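Local coordinates for nematode fatty acid retinoid binding protein (Necator americanus, PDB 4XCP) that binds fatty acids such as palmitic acid, and probably retinol, within an all-helical fold, consistent with a secreted nematode lipid carrier, at residues A145-G148 with F153-K156; E131-Y136 with G161-F166; K49-A54 with I64-K69; S87-L92 with G98-S103. All coordinates share one frame; numbering follows the deposited sequence.

Contact 1 of 4, residues A145-G148 with F153-K156; sequences ADFG and FLAK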
loop_
_atom_site.group_PDB
_atom_site.type_symbol
_atom_site.label_atom_id
_atom_site.label_comp_id
_atom_site.label_asym_id
_atom_site.label_seq_id
_atom_site.Cartn_x
_atom_site.Cartn_y
_atom_site.Cartn_z
ATOM N N ALA A 145 0.977 17.062 10.101
ATOM C CA ALA A 145 2.391 17.452 10.142
ATOM C C ALA A 145 3.271 16.262 10.583
ATOM O O ALA A 145 4.337 16.035 10.016
ATOM C CB ALA A 145 2.594 18.660 11.069
ATOM N N ASP A 146 2.783 15.483 11.558
ATOM C CA ASP A 146 3.473 14.304 12.062
ATOM C C ASP A 146 3.558 13.225 10.954
ATOM O O ASP A 146 4.654 12.715 10.658
ATOM C CB ASP A 146 2.755 13.803 13.324
ATOM C CG ASP A 146 3.475 12.712 14.080
ATOM O OD1 ASP A 146 4.726 12.779 14.181
ATOM O OD2 ASP A 146 2.791 11.859 14.664
ATOM N N PHE A 147 2.426 12.975 10.261
ATOM C CA PHE A 147 2.374 12.033 9.141
ATOM C C PHE A 147 3.324 12.458 8.006
ATOM O O PHE A 147 4.070 11.616 7.502
ATOM C CB PHE A 147 0.924 11.837 8.617
ATOM C CG PHE A 147 0.844 10.968 7.378
ATOM C CD1 PHE A 147 0.849 9.577 7.480
ATOM C CD2 PHE A 147 0.787 11.541 6.104
ATOM C CE1 PHE A 147 0.795 8.772 6.328
ATOM C CE2 PHE A 147 0.711 10.740 4.959
ATOM C CZ PHE A 147 0.724 9.358 5.078
ATOM N N GLY A 148 3.283 13.744 7.636
ATOM C CA GLY A 148 4.096 14.336 6.574
ATOM C C GLY A 148 5.598 14.235 6.763
ATOM O O GLY A 148 6.345 14.149 5.783
ATOM N N PHE A 153 6.069 11.991 0.502
ATOM C CA PHE A 153 5.487 11.775 -0.825
ATOM C C PHE A 153 3.972 11.705 -0.726
ATOM O O PHE A 153 3.277 12.344 -1.517
ATOM C CB PHE A 153 6.056 10.505 -1.517
ATOM C CG PHE A 153 5.423 10.274 -2.872
ATOM C CD1 PHE A 153 5.963 10.851 -4.019
ATOM C CD2 PHE A 153 4.250 9.535 -2.995
ATOM C CE1 PHE A 153 5.347 10.678 -5.262
ATOM C CE2 PHE A 153 3.636 9.368 -4.235
ATOM C CZ PHE A 153 4.184 9.945 -5.355
ATOM N N LEU A 154 3.465 10.904 0.224
ATOM C CA LEU A 154 2.034 10.732 0.433
ATOM C C LEU A 154 1.362 12.016 0.919
ATOM O O LEU A 154 0.287 12.360 0.431
ATOM C CB LEU A 154 1.755 9.532 1.356
ATOM C CG LEU A 154 2.007 8.130 0.741
ATOM C CD1 LEU A 154 1.865 7.043 1.801
ATOM C CD2 LEU A 154 1.054 7.839 -0.432
ATOM N N ALA A 155 2.016 12.752 1.832
ATOM C CA ALA A 155 1.515 14.041 2.329
ATOM C C ALA A 155 1.323 15.003 1.151
ATOM O O ALA A 155 0.285 15.653 1.070
ATOM C CB ALA A 155 2.495 14.634 3.327
ATOM N N LYS A 156 2.299 15.043 0.212
ATOM C CA LYS A 156 2.253 15.873 -0.999
ATOM C C LYS A 156 1.095 15.454 -1.936
ATOM O O LYS A 156 0.407 16.311 -2.467
ATOM C CB LYS A 156 3.603 15.818 -1.733
ATOM C CG LYS A 156 3.807 16.952 -2.731
ATOM C CD LYS A 156 5.099 16.806 -3.512
ATOM C CE LYS A 156 5.219 17.843 -4.605
ATOM N NZ LYS A 156 6.508 17.722 -5.340
#
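Phe147 and Leu154 meet where helix 141-150 and helix 152-159 turn against each other, and the phenyl ring does most of the touching. From CB the ring of Phe147 leaves anti to its own backbone nitrogen (chi1 175°), which swings it across toward helix 152-159, although the bond from CA to CB runs past that helix. Along the rim that faces helix 152-159, CD2 lies nearest to the methyl of Ala155, a loose approach of 4.5 Å between Phe147 CD2 and Ala155 CB. The next atom outward is closer in: Phe147 CE2 lies 3.9 Å from the amide nitrogen of Ala155 and is as near to the CB of Leu154. At the tip, Phe147 CZ also comes to 3.9 Å from Leu154 CB, which arrives at the ring edge, close to its plane, and Leu154 CD1 follows a little farther off. The two helices follow each other almost without a break, forming a tight helical corner, and Gly148 lets the backbones close in: its CA is 5.0 Å from the CA of Ala155. With no side chain on the glycine, the methyl of Ala155 rests directly on the main chain, Gly148 CA to Ala155 CB being 3.6 Å. Two other aromatic rings pack on Phe147, with Phe99 of helix 94-115 in a T-shaped (edge-to-face) pairing and Phe151, from the short link between the two helices, meeting it at about 20° between planes. Asp146 accepts a hydrogen bond at OD2 from Gly93 N, tying helix 141-150 to the turn just before helix 94-115.

Contact 2 of 4, residues E131-Y136 with G161-F166; sequences EVLKLY and GKAAKF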
loop_
_atom_site.group_PDB
_atom_site.type_symbol
_atom_site.label_atom_id
_atom_site.label_comp_id
_atom_site.label_asym_id
_atom_site.label_seq_id
_atom_site.Cartn_x
_atom_site.Cartn_y
_atom_site.Cartn_z
ATOM N N GLU A 131 -11.829 7.722 0.630
ATOM C CA GLU A 131 -11.852 7.421 2.062
ATOM C C GLU A 131 -10.532 7.769 2.764
ATOM O O GLU A 131 -10.563 8.352 3.838
ATOM C CB GLU A 131 -12.226 5.954 2.338
ATOM C CG GLU A 131 -12.481 5.648 3.819
ATOM C CD GLU A 131 -13.381 6.595 4.603
ATOM O OE1 GLU A 131 -14.228 7.291 3.993
ATOM O OE2 GLU A 131 -13.218 6.655 5.842
ATOM N N VAL A 132 -9.388 7.368 2.184
ATOM C CA VAL A 132 -8.055 7.642 2.732
ATOM C C VAL A 132 -7.859 9.183 2.831
ATOM O O VAL A 132 -7.433 9.683 3.871
ATOM C CB VAL A 132 -6.948 6.920 1.898
ATOM C CG1 VAL A 132 -5.555 7.435 2.251
ATOM C CG2 VAL A 132 -7.020 5.400 2.093
ATOM N N LEU A 133 -8.210 9.918 1.763
ATOM C CA LEU A 133 -8.129 11.373 1.765
ATOM C C LEU A 133 -9.013 11.976 2.866
ATOM O O LEU A 133 -8.542 12.823 3.612
ATOM C CB LEU A 133 -8.446 11.974 0.382
ATOM C CG LEU A 133 -8.502 13.516 0.298
ATOM C CD1 LEU A 133 -7.147 14.161 0.630
ATOM C CD2 LEU A 133 -9.015 13.969 -1.054
ATOM N N LYS A 134 -10.254 11.500 2.994
ATOM C CA LYS A 134 -11.218 11.936 4.012
ATOM C C LYS A 134 -10.625 11.737 5.436
ATOM O O LYS A 134 -10.706 12.645 6.265
ATOM C CB LYS A 134 -12.534 11.141 3.847
ATOM C CG LYS A 134 -13.649 11.563 4.803
ATOM C CD LYS A 134 -14.971 10.873 4.499
ATOM C CE LYS A 134 -16.035 11.324 5.473
ATOM N NZ LYS A 134 -17.141 10.339 5.588
ATOM N N LEU A 135 -10.029 10.560 5.702
ATOM C CA LEU A 135 -9.390 10.278 6.982
ATOM C C LEU A 135 -8.179 11.210 7.209
ATOM O O LEU A 135 -7.936 11.643 8.332
ATOM C CB LEU A 135 -8.962 8.811 7.057
ATOM C CG LEU A 135 -10.100 7.794 7.054
ATOM C CD1 LEU A 135 -9.575 6.410 6.856
ATOM C CD2 LEU A 135 -10.949 7.899 8.312
ATOM N N TYR A 136 -7.439 11.520 6.138
ATOM C CA TYR A 136 -6.309 12.429 6.201
ATOM C C TYR A 136 -6.827 13.815 6.594
ATOM O O TYR A 136 -6.303 14.414 7.530
ATOM C CB TYR A 136 -5.546 12.463 4.864
ATOM C CG TYR A 136 -4.467 13.520 4.841
ATOM C CD1 TYR A 136 -3.216 13.279 5.408
ATOM C CD2 TYR A 136 -4.717 14.792 4.321
ATOM C CE1 TYR A 136 -2.231 14.262 5.428
ATOM C CE2 TYR A 136 -3.734 15.778 4.324
ATOM C CZ TYR A 136 -2.494 15.508 4.880
ATOM O OH TYR A 136 -1.529 16.476 4.907
ATOM N N GLY A 161 -3.641 18.198 -3.967
ATOM C CA GLY A 161 -4.933 17.991 -4.610
ATOM C C GLY A 161 -4.902 16.823 -5.584
ATOM O O GLY A 161 -5.906 16.533 -6.237
ATOM N N LYS A 162 -3.751 16.130 -5.679
ATOM C CA LYS A 162 -3.560 14.970 -6.560
ATOM C C LYS A 162 -4.511 13.818 -6.209
ATOM O O LYS A 162 -5.137 13.253 -7.110
ATOM C CB LYS A 162 -2.092 14.510 -6.556
ATOM C CG LYS A 162 -1.711 13.681 -7.772
ATOM C CD LYS A 162 -0.220 13.339 -7.787
ATOM C CE LYS A 162 0.171 12.487 -8.972
ATOM N NZ LYS A 162 0.172 13.251 -10.252
ATOM N N ALA A 163 -4.659 13.502 -4.908
ATOM C CA ALA A 163 -5.578 12.443 -4.465
ATOM C C ALA A 163 -7.041 12.824 -4.769
ATOM O O ALA A 163 -7.802 11.972 -5.233
ATOM C CB ALA A 163 -5.403 12.167 -2.975
ATOM N N ALA A 164 -7.417 14.103 -4.534
ATOM C CA ALA A 164 -8.770 14.604 -4.784
ATOM C C ALA A 164 -9.117 14.556 -6.267
ATOM O O ALA A 164 -10.216 14.140 -6.603
ATOM C CB ALA A 164 -8.928 16.016 -4.235
ATOM N N LYS A 165 -8.171 14.936 -7.149
ATOM C CA LYS A 165 -8.321 14.887 -8.613
ATOM C C LYS A 165 -8.638 13.451 -9.057
ATOM O O LYS A 165 -9.592 13.248 -9.799
ATOM C CB LYS A 165 -7.035 15.366 -9.311
ATOM C CG LYS A 165 -7.115 16.777 -9.882
ATOM C CD LYS A 165 -5.747 17.281 -10.369
ATOM C CE LYS A 165 -4.978 18.044 -9.305
ATOM N NZ LYS A 165 -3.537 18.191 -9.649
ATOM N N PHE A 166 -7.872 12.455 -8.566
ATOM C CA PHE A 166 -8.120 11.051 -8.897
ATOM C C PHE A 166 -9.475 10.562 -8.384
ATOM O O PHE A 166 -10.219 9.939 -9.137
ATOM C CB PHE A 166 -6.994 10.139 -8.366
ATOM C CG PHE A 166 -7.263 8.676 -8.632
ATOM C CD1 PHE A 166 -7.047 8.129 -9.896
ATOM C CD2 PHE A 166 -7.768 7.850 -7.632
ATOM C CE1 PHE A 166 -7.329 6.781 -10.149
ATOM C CE2 PHE A 166 -8.054 6.506 -7.893
ATOM C CZ PHE A 166 -7.838 5.986 -9.150
#
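Leu133 and Ala163 mark the nearest backbone approach between helix 122-138 and the short helix 162-167, their CA atoms lying 6.8 Å apart. From segment 131-136 the contact is carried by Leu133 alone, and one of its branches does the work. The side chain starts anti to the backbone nitrogen (chi1 175°), and chi2 (63°) then turns CD1 aside and leaves CD2 as the extended branch that reaches the two alanines. This methyl settles mainly on Ala164, with Leu133 CD2 3.8 Å from Ala164 CB and equally near Ala164 CA. Ala163 touches the same methyl more loosely: Leu133 CD2 is 4.4 Å from Ala163 C and 4.5 Å from Ala163 CB. The interaction is purely apolar, one leucine methyl lying on the low surface of two consecutive alanines. Phe158 of helix 152-159 packs on both Leu133 and Ala163, and Glu169 near the chain end touches both Leu133 and Ala164. Tyr136, one turn after Leu133, stacks on Phe158 and hydrogen-bonds through OH to Glu159 OE2. Gly161, with a positive phi of 93°, ends the helical run of 152-159 and is also the N-cap residue of the next helix. This is an inter-helix turn in an all-helical fold, and through it the final helix swings back onto helix 122-138.

Contact 3 of 4, residues K49-A54 with I64-K69; sequences KEVFKA and IAALKK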
loop_
_atom_site.group_PDB
_atom_site.type_symbol
_atom_site.label_atom_id
_atom_site.label_comp_id
_atom_site.label_asym_id
_atom_site.label_seq_id
_atom_site.Cartn_x
_atom_site.Cartn_y
_atom_site.Cartn_z
ATOM N N LYS A 49 1.199 -14.809 -5.215
ATOM C CA LYS A 49 -0.149 -15.359 -5.288
ATOM C C LYS A 49 -0.258 -16.656 -4.465
ATOM O O LYS A 49 -1.202 -16.797 -3.684
ATOM C CB LYS A 49 -0.545 -15.593 -6.758
ATOM C CG LYS A 49 -1.951 -16.166 -6.953
ATOM C CD LYS A 49 -2.281 -16.310 -8.422
ATOM C CE LYS A 49 -3.652 -16.913 -8.655
ATOM N NZ LYS A 49 -4.755 -15.985 -8.285
ATOM N N GLU A 50 0.710 -17.584 -4.616
ATOM C CA GLU A 50 0.719 -18.850 -3.851
ATOM C C GLU A 50 0.822 -18.597 -2.336
ATOM O O GLU A 50 0.118 -19.239 -1.566
ATOM C CB GLU A 50 1.869 -19.770 -4.308
ATOM C CG GLU A 50 1.599 -20.418 -5.648
ATOM C CD GLU A 50 2.792 -21.110 -6.270
ATOM O OE1 GLU A 50 3.926 -20.915 -5.785
ATOM O OE2 GLU A 50 2.599 -21.784 -7.301
ATOM N N VAL A 51 1.696 -17.666 -1.912
ATOM C CA VAL A 51 1.818 -17.315 -0.492
ATOM C C VAL A 51 0.475 -16.714 -0.007
ATOM O O VAL A 51 -0.036 -17.125 1.022
ATOM C CB VAL A 51 3.039 -16.389 -0.199
ATOM C CG1 VAL A 51 2.991 -15.833 1.234
ATOM C CG2 VAL A 51 4.344 -17.142 -0.425
ATOM N N PHE A 52 -0.104 -15.778 -0.764
ATOM C CA PHE A 52 -1.374 -15.170 -0.380
ATOM C C PHE A 52 -2.475 -16.244 -0.233
ATOM O O PHE A 52 -3.206 -16.247 0.762
ATOM C CB PHE A 52 -1.816 -14.060 -1.365
ATOM C CG PHE A 52 -3.196 -13.526 -1.008
ATOM C CD1 PHE A 52 -3.353 -12.571 -0.003
ATOM C CD2 PHE A 52 -4.339 -14.043 -1.612
ATOM C CE1 PHE A 52 -4.637 -12.115 0.366
ATOM C CE2 PHE A 52 -5.619 -13.571 -1.261
ATOM C CZ PHE A 52 -5.754 -12.613 -0.271
ATOM N N LYS A 53 -2.560 -17.159 -1.212
ATOM C CA LYS A 53 -3.549 -18.237 -1.232
ATOM C C LYS A 53 -3.382 -19.264 -0.097
ATOM O O LYS A 53 -4.375 -19.860 0.310
ATOM C CB LYS A 53 -3.586 -18.920 -2.606
ATOM C CG LYS A 53 -4.236 -18.058 -3.696
ATOM C CD LYS A 53 -5.751 -17.922 -3.545
ATOM C CE LYS A 53 -6.270 -16.698 -4.262
ATOM N NZ LYS A 53 -7.750 -16.583 -4.159
ATOM N N ALA A 54 -2.152 -19.439 0.430
ATOM C CA ALA A 54 -1.853 -20.358 1.530
ATOM C C ALA A 54 -2.113 -19.683 2.888
ATOM O O ALA A 54 -1.913 -20.293 3.932
ATOM C CB ALA A 54 -0.407 -20.865 1.434
ATOM N N ILE A 64 5.523 -12.739 5.415
ATOM C CA ILE A 64 6.880 -12.496 4.873
ATOM C C ILE A 64 7.794 -13.726 5.115
ATOM O O ILE A 64 8.538 -14.135 4.219
ATOM C CB ILE A 64 7.472 -11.170 5.443
ATOM C CG1 ILE A 64 6.603 -9.962 5.015
ATOM C CG2 ILE A 64 8.963 -10.968 5.029
ATOM C CD1 ILE A 64 6.994 -8.624 5.691
ATOM N N ALA A 65 7.694 -14.338 6.308
ATOM C CA ALA A 65 8.459 -15.549 6.639
ATOM C C ALA A 65 8.090 -16.696 5.680
ATOM O O ALA A 65 8.989 -17.383 5.193
ATOM C CB ALA A 65 8.217 -15.953 8.100
ATOM N N ALA A 66 6.783 -16.870 5.363
ATOM C CA ALA A 66 6.313 -17.896 4.410
ATOM C C ALA A 66 6.850 -17.572 3.010
ATOM O O ALA A 66 7.293 -18.469 2.300
ATOM C CB ALA A 66 4.785 -17.964 4.398
ATOM N N LEU A 67 6.878 -16.275 2.647
ATOM C CA LEU A 67 7.420 -15.827 1.372
ATOM C C LEU A 67 8.939 -16.135 1.258
ATOM O O LEU A 67 9.380 -16.659 0.234
ATOM C CB LEU A 67 7.123 -14.317 1.148
ATOM C CG LEU A 67 7.724 -13.701 -0.130
ATOM C CD1 LEU A 67 7.196 -14.387 -1.395
ATOM C CD2 LEU A 67 7.479 -12.232 -0.186
ATOM N N LYS A 68 9.714 -15.836 2.317
ATOM C CA LYS A 68 11.158 -16.083 2.392
ATOM C C LYS A 68 11.474 -17.561 2.219
ATOM O O LYS A 68 12.470 -17.895 1.587
ATOM C CB LYS A 68 11.733 -15.578 3.729
ATOM C CG LYS A 68 11.908 -14.072 3.800
ATOM C CD LYS A 68 12.426 -13.641 5.159
ATOM C CE LYS A 68 12.921 -12.216 5.163
ATOM N NZ LYS A 68 13.058 -11.691 6.552
ATOM N N LYS A 69 10.611 -18.445 2.754
ATOM C CA LYS A 69 10.758 -19.896 2.634
ATOM C C LYS A 69 10.703 -20.309 1.150
ATOM O O LYS A 69 11.549 -21.083 0.700
ATOM C CB LYS A 69 9.677 -20.620 3.465
ATOM C CG LYS A 69 9.820 -22.147 3.491
ATOM C CD LYS A 69 8.517 -22.885 3.097
ATOM C CE LYS A 69 8.331 -23.066 1.595
ATOM N NZ LYS A 69 6.901 -23.260 1.228
#
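The 2.8 Å backbone bond from Lys68 N to Ile64 O braces the helical turn that presents Ala66 and Leu67 to Val51, and the bond from Lys53 N to Lys49 O does the same for the turn on Val51's side. No hydrogen bond crosses between the segments, and the meeting itself is entirely apolar. The backbones approach closely, Val51 CA lying 6.1 Å from Leu67 CA, and Val51 fills the interval with both of its methyls. CG2 points at the main chain: Val51 CG2 is 3.8 Å from Leu67 CA and only slightly farther from the Leu67 amide nitrogen. The same methyl meets the leucine's tip as well, with Val51 CG2 4.1 Å from Leu67 CD1. The other branch, CG1, lies anti to the valine's nitrogen (chi1 170°) and reaches the neighbouring alanine, Val51 CG1 to Ala66 CB measuring 4.2 Å. Between them the two branches straddle the start of Leu67, one on its backbone and the other toward the residue before it. A salt bridge from Glu50 OE1 to Lys70 NZ joins the same two helices. Leu67 stands between helix 42-53, where it touches Val47 and Leu48, and Val78 of helix 72-90, with its side chain about 5 Å from a bound palmitic acid. The contact thereby joins helix 42-53 to helix 60-70, the next in the chain, beside the lipid, while Lys68 bridges to Glu79 on helix 72-90 and Phe52 stacks on Tyr115 at the end of helix 94-115.

Contact 4 of 4, residues S87-L92 with G98-S103; sequences SKIAAL and GFAEKS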
loop_
_atom_site.group_PDB
_atom_site.type_symbol
_atom_site.label_atom_id
_atom_site.label_comp_id
_atom_site.label_asym_id
_atom_site.label_seq_id
_atom_site.Cartn_x
_atom_site.Cartn_y
_atom_site.Cartn_z
ATOM N N SER A 87 9.175 1.153 10.551
ATOM C CA SER A 87 9.965 2.116 11.321
ATOM C C SER A 87 9.411 3.540 11.213
ATOM O O SER A 87 9.507 4.306 12.173
ATOM C CB SER A 87 11.444 2.066 10.939
ATOM O OG SER A 87 11.696 2.694 9.693
ATOM N N LYS A 88 8.821 3.889 10.059
ATOM C CA LYS A 88 8.202 5.203 9.865
ATOM C C LYS A 88 6.958 5.331 10.753
ATOM O O LYS A 88 6.812 6.354 11.411
ATOM C CB LYS A 88 7.875 5.440 8.392
ATOM C CG LYS A 88 9.089 5.827 7.563
ATOM C CD LYS A 88 8.755 5.752 6.095
ATOM C CE LYS A 88 9.804 6.402 5.237
ATOM N NZ LYS A 88 9.174 7.186 4.140
ATOM N N ILE A 89 6.116 4.265 10.828
ATOM C CA ILE A 89 4.905 4.192 11.668
ATOM C C ILE A 89 5.291 4.293 13.154
ATOM O O ILE A 89 4.637 5.026 13.893
ATOM C CB ILE A 89 4.053 2.914 11.380
ATOM C CG1 ILE A 89 3.631 2.760 9.894
ATOM C CG2 ILE A 89 2.823 2.782 12.298
ATOM C CD1 ILE A 89 2.968 3.835 9.273
ATOM N N ALA A 90 6.374 3.590 13.572
ATOM C CA ALA A 90 6.890 3.597 14.946
ATOM C C ALA A 90 7.273 5.013 15.444
ATOM O O ALA A 90 7.172 5.278 16.638
ATOM C CB ALA A 90 8.089 2.656 15.065
ATOM N N ALA A 91 7.704 5.909 14.527
ATOM C CA ALA A 91 8.079 7.291 14.838
ATOM C C ALA A 91 6.856 8.230 14.947
ATOM O O ALA A 91 7.000 9.372 15.359
ATOM C CB ALA A 91 9.062 7.811 13.797
ATOM N N LEU A 92 5.648 7.748 14.609
ATOM C CA LEU A 92 4.455 8.595 14.680
ATOM C C LEU A 92 3.793 8.629 16.048
ATOM O O LEU A 92 3.822 7.646 16.782
ATOM C CB LEU A 92 3.411 8.142 13.632
ATOM C CG LEU A 92 3.780 8.218 12.142
ATOM C CD1 LEU A 92 2.673 7.577 11.286
ATOM C CD2 LEU A 92 3.960 9.644 11.704
ATOM N N GLY A 98 -2.593 5.919 13.887
ATOM C CA GLY A 98 -3.938 5.407 13.624
ATOM C C GLY A 98 -4.348 5.577 12.174
ATOM O O GLY A 98 -4.868 4.641 11.561
ATOM N N PHE A 99 -4.047 6.764 11.594
ATOM C CA PHE A 99 -4.348 7.081 10.194
ATOM C C PHE A 99 -3.581 6.178 9.243
ATOM O O PHE A 99 -4.172 5.609 8.329
ATOM C CB PHE A 99 -4.058 8.556 9.863
ATOM C CG PHE A 99 -4.034 8.819 8.370
ATOM C CD1 PHE A 99 -5.203 8.755 7.615
ATOM C CD2 PHE A 99 -2.834 9.060 7.708
ATOM C CE1 PHE A 99 -5.168 8.962 6.232
ATOM C CE2 PHE A 99 -2.810 9.287 6.331
ATOM C CZ PHE A 99 -3.972 9.246 5.606
ATOM N N ALA A 100 -2.263 6.087 9.444
ATOM C CA ALA A 100 -1.359 5.278 8.642
ATOM C C ALA A 100 -1.778 3.808 8.672
ATOM O O ALA A 100 -1.813 3.171 7.625
ATOM C CB ALA A 100 0.067 5.444 9.141
ATOM N N GLU A 101 -2.126 3.289 9.855
ATOM C CA GLU A 101 -2.556 1.900 10.024
ATOM C C GLU A 101 -3.909 1.620 9.362
ATOM O O GLU A 101 -4.050 0.597 8.703
ATOM C CB GLU A 101 -2.526 1.494 11.497
ATOM C CG GLU A 101 -1.090 1.266 11.936
ATOM C CD GLU A 101 -0.840 1.067 13.413
ATOM O OE1 GLU A 101 -1.740 1.390 14.221
ATOM O OE2 GLU A 101 0.274 0.616 13.765
ATOM N N LYS A 102 -4.859 2.565 9.449
ATOM C CA LYS A 102 -6.137 2.433 8.760
ATOM C C LYS A 102 -5.921 2.509 7.240
ATOM O O LYS A 102 -6.504 1.711 6.517
ATOM C CB LYS A 102 -7.152 3.487 9.248
ATOM C CG LYS A 102 -8.552 3.346 8.622
ATOM C CD LYS A 102 -9.280 2.066 9.033
ATOM C CE LYS A 102 -10.362 1.713 8.051
ATOM N NZ LYS A 102 -11.294 0.693 8.604
ATOM N N SER A 103 -5.028 3.412 6.763
ATOM C CA SER A 103 -4.722 3.542 5.324
ATOM C C SER A 103 -4.126 2.250 4.755
ATOM O O SER A 103 -4.455 1.846 3.639
ATOM C CB SER A 103 -3.782 4.721 5.074
ATOM O OG SER A 103 -4.459 5.896 5.489
#
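Ile89 and Leu92 both bear on the methyl of Ala100, which makes this contact mainly apolar. The nearer pair is tight: Ile89 CD1 is 3.3 Å from Ala100 CB, less than ordinary van der Waals separation, so the exact placing of the isoleucine tip deserves some caution. Leu92 arrives with one branch at a normal distance, its CD1 4.0 Å from Ala100 CB. A second kind of approach sets a carboxylate beside a methyl. Glu101 runs extended beyond CG, and its OE2 comes within 3.7 Å of Ile89 CG2, a van der Waals meeting at the more exposed border of the contact. No hydrogen bond crosses between the segments. Within 98-103, Ser103 OG donates to Phe99 O over 2.9 Å, and Ser103 N binds the same carbonyl over 2.8 Å, so two donors grip one oxygen. The hydroxyl approaches from above the carbonyl plane, 41° out of it, and it also lies over one face of the Phe99 ring, toward the rim. Leu92 N bonds to Ile89 O near the C-terminal end of segment 87-92. Around the contact, Phe151 touches Ile89, Asp146 and Gln150 of helix 141-150 meet Leu92, and Phe99 packs on Val132 and Leu135 of helix 122-138. The side chain of Glu101 is about 5 Å from a bound palmitic acid, so this corner between helix 72-90 and helix 94-115 borders the lipid site.

Along the chain contact 3 comes first, then contact 4, and finally contact 2, whose loop encloses contact 1. Contacts 1, 2 and 4 gather in one region: the centre of contact 1 is 12 Å from that of contact 2 and 11 Å from that of contact 4, and all three touch one another through helices 94-115, 122-138 and 141-150 and the turn after helix 72-90. Contact 3 stands apart, its centre 24 Å from contact 4 and just over 30 Å from contacts 1 and 2, on the other side of the chain's centre from these last two. Contacts 3 and 4 each lie about 5 Å from bound palmitic acid, bordering the lipid-binding space from separate parts of the fold; contacts 1 and 2 lie farther off.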